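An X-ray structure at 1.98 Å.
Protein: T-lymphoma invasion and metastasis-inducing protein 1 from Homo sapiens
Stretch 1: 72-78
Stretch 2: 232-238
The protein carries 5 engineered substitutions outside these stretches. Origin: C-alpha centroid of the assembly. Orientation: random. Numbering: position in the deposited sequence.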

# COMPACT_ATOMS: atom_id res chain seq x y z
N GLU A 72 7.77 3.83 -4.59
CA GLU A 72 7.43 2.88 -5.64
C GLU A 72 6.54 1.80 -5.04
O GLU A 72 6.78 1.35 -3.93
CB GLU A 72 8.68 2.23 -6.27
CG GLU A 72 9.17 2.92 -7.54
CD GLU A 72 10.34 2.21 -8.22
OE1 GLU A 72 10.39 0.96 -8.22
OE2 GLU A 72 11.22 2.91 -8.76
N ASN A 73 5.49 1.43 -5.76
CA ASN A 73 4.60 0.33 -5.37
C ASN A 73 3.92 0.58 -4.02
O ASN A 73 3.68 -0.34 -3.25
CB ASN A 73 5.35 -1.00 -5.35
CG ASN A 73 5.80 -1.44 -6.74
OD1 ASN A 73 5.02 -1.39 -7.69
ND2 ASN A 73 7.05 -1.85 -6.86
N SER A 74 3.59 1.84 -3.77
CA SER A 74 2.87 2.24 -2.56
C SER A 74 1.36 2.26 -2.77
O SER A 74 0.86 2.16 -3.89
CB SER A 74 3.32 3.63 -2.11
OG SER A 74 4.66 3.60 -1.66
N ILE A 75 0.63 2.37 -1.66
CA ILE A 75 -0.79 2.67 -1.70
C ILE A 75 -1.02 3.91 -0.85
O ILE A 75 -0.41 4.07 0.20
CB ILE A 75 -1.65 1.50 -1.15
CG1 ILE A 75 -1.57 0.28 -2.08
CG2 ILE A 75 -3.11 1.92 -1.01
CD1 ILE A 75 -2.16 -1.00 -1.49
N VAL A 76 -1.92 4.77 -1.29
CA VAL A 76 -2.29 5.94 -0.53
C VAL A 76 -3.80 5.85 -0.34
O VAL A 76 -4.52 5.52 -1.28
CB VAL A 76 -1.91 7.27 -1.21
CG1 VAL A 76 -2.08 8.43 -0.25
CG2 VAL A 76 -0.47 7.22 -1.71
N GLN A 77 -4.26 6.12 0.88
CA GLN A 77 -5.67 6.06 1.24
C GLN A 77 -6.05 7.28 2.07
O GLN A 77 -5.34 7.64 3.00
CB GLN A 77 -5.99 4.80 2.06
CG GLN A 77 -5.83 3.49 1.31
CD GLN A 77 -6.98 3.22 0.38
OE1 GLN A 77 -8.03 2.73 0.80
NE2 GLN A 77 -6.79 3.51 -0.89
N ALA A 78 -7.17 7.91 1.75
CA ALA A 78 -7.78 8.88 2.65
C ALA A 78 -8.09 8.20 3.98
O ALA A 78 -8.39 7.01 4.02
CB ALA A 78 -9.05 9.45 2.05
N SER A 232 -7.11 -1.46 8.77
CA SER A 232 -7.31 -0.59 7.63
C SER A 232 -6.56 -1.16 6.44
O SER A 232 -5.74 -2.05 6.58
CB SER A 232 -6.82 0.82 7.92
OG SER A 232 -5.40 0.80 8.01
N VAL A 233 -6.86 -0.64 5.26
CA VAL A 233 -6.12 -1.01 4.06
C VAL A 233 -4.64 -0.74 4.28
O VAL A 233 -3.81 -1.51 3.82
CB VAL A 233 -6.63 -0.23 2.83
CG1 VAL A 233 -5.73 -0.46 1.62
CG2 VAL A 233 -8.05 -0.66 2.51
N SER A 234 -4.31 0.33 4.98
CA SER A 234 -2.91 0.71 5.16
C SER A 234 -2.12 -0.28 6.02
O SER A 234 -0.96 -0.57 5.72
CB SER A 234 -2.81 2.11 5.78
OG SER A 234 -3.33 3.08 4.89
N SER A 235 -2.72 -0.77 7.10
CA SER A 235 -2.04 -1.73 7.96
C SER A 235 -1.99 -3.12 7.30
O SER A 235 -1.03 -3.86 7.47
CB SER A 235 -2.72 -1.81 9.33
OG SER A 235 -4.05 -2.27 9.21
N PHE A 236 -3.04 -3.45 6.56
CA PHE A 236 -3.13 -4.69 5.81
C PHE A 236 -1.98 -4.71 4.81
O PHE A 236 -1.23 -5.67 4.72
CB PHE A 236 -4.49 -4.78 5.11
CG PHE A 236 -4.78 -6.10 4.45
CD1 PHE A 236 -3.93 -7.19 4.57
CD2 PHE A 236 -5.93 -6.25 3.69
CE1 PHE A 236 -4.23 -8.40 3.95
CE2 PHE A 236 -6.23 -7.45 3.08
CZ PHE A 236 -5.38 -8.52 3.20
N HIS A 237 -1.84 -3.61 4.08
CA HIS A 237 -0.79 -3.48 3.08
C HIS A 237 0.57 -3.57 3.73
O HIS A 237 1.44 -4.24 3.22
CB HIS A 237 -0.89 -2.17 2.30
CG HIS A 237 0.13 -2.05 1.22
ND1 HIS A 237 0.69 -0.86 0.83
CD2 HIS A 237 0.71 -3.00 0.45
CE1 HIS A 237 1.57 -1.07 -0.13
NE2 HIS A 237 1.60 -2.37 -0.38
N ALA A 238 0.76 -2.88 4.86
CA ALA A 238 2.06 -2.87 5.52
C ALA A 238 2.47 -4.29 5.92
O ALA A 238 3.63 -4.68 5.77
CB ALA A 238 2.04 -1.97 6.74
O HOH W 1 3.65 -2.86 -2.41
O HOH W 2 -2.15 3.18 2.40

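Strand 75-78 lies along the start of helix 233-238, running nearly antiparallel to it: their N-to-C directions differ by 161° and the axes approach to 9.2 Å. That spacing leaves room for side chains between the backbones, and no direct hydrogen bond crosses the gap. Strand alternation selects the participants. Ile75 and Gln77 send their CA-to-CB bonds toward the helix, whereas Val76 points away; on the helix, Val233 and His237, one turn apart, both point toward the strand.

The best-defined contact is a CH-pi interaction. With chi1 at -67° (m) and chi2 at 169° (t), Ile75 extends CD1 over one face of the His237 ring, 3.7 Å from the centroid and 14° off its normal. His237 adopts chi1 t (-177°), which carries the imidazole on toward Asn73, so that Asn73 O sits at the ring edge, near its plane, 3.8 Å from His237 CE1. Water 1 joins the same two residues, donating to Asn73 O at 2.7 Å and hydrogen-bonding to His237 NE2 at 2.9 Å; ND1 is satisfied elsewhere in the structure.

Val233 (chi1 t, 172°) meets both strand side chains: its CG1 lies 4.4 Å from Ile75 CG2, a loose apolar contact, and 4.0 Å from Gln77 CG, and its CG2 lies 3.8 Å from Gln77 OE1. Gln77 is folded rather than extended (m, m, chi3 -82°), a shape that brings NE2 back to donate to Val76 O at 3.1 Å with an N-H...acceptor angle of 152°. The aliphatic base of Gln77 meets Ser234, with Gln77 CB 4.2 Å from Ser234 OG. Water 2 bridges nearby, donating to Ile75 O at 2.9 Å and hydrogen-bonding to Ser234 OG at 2.8 Å.

The helix start is capped by Ser232, whose p rotamer (70°) places OG to accept from Ser235 N at 3.2 Å with an N-H...acceptor angle of 161°.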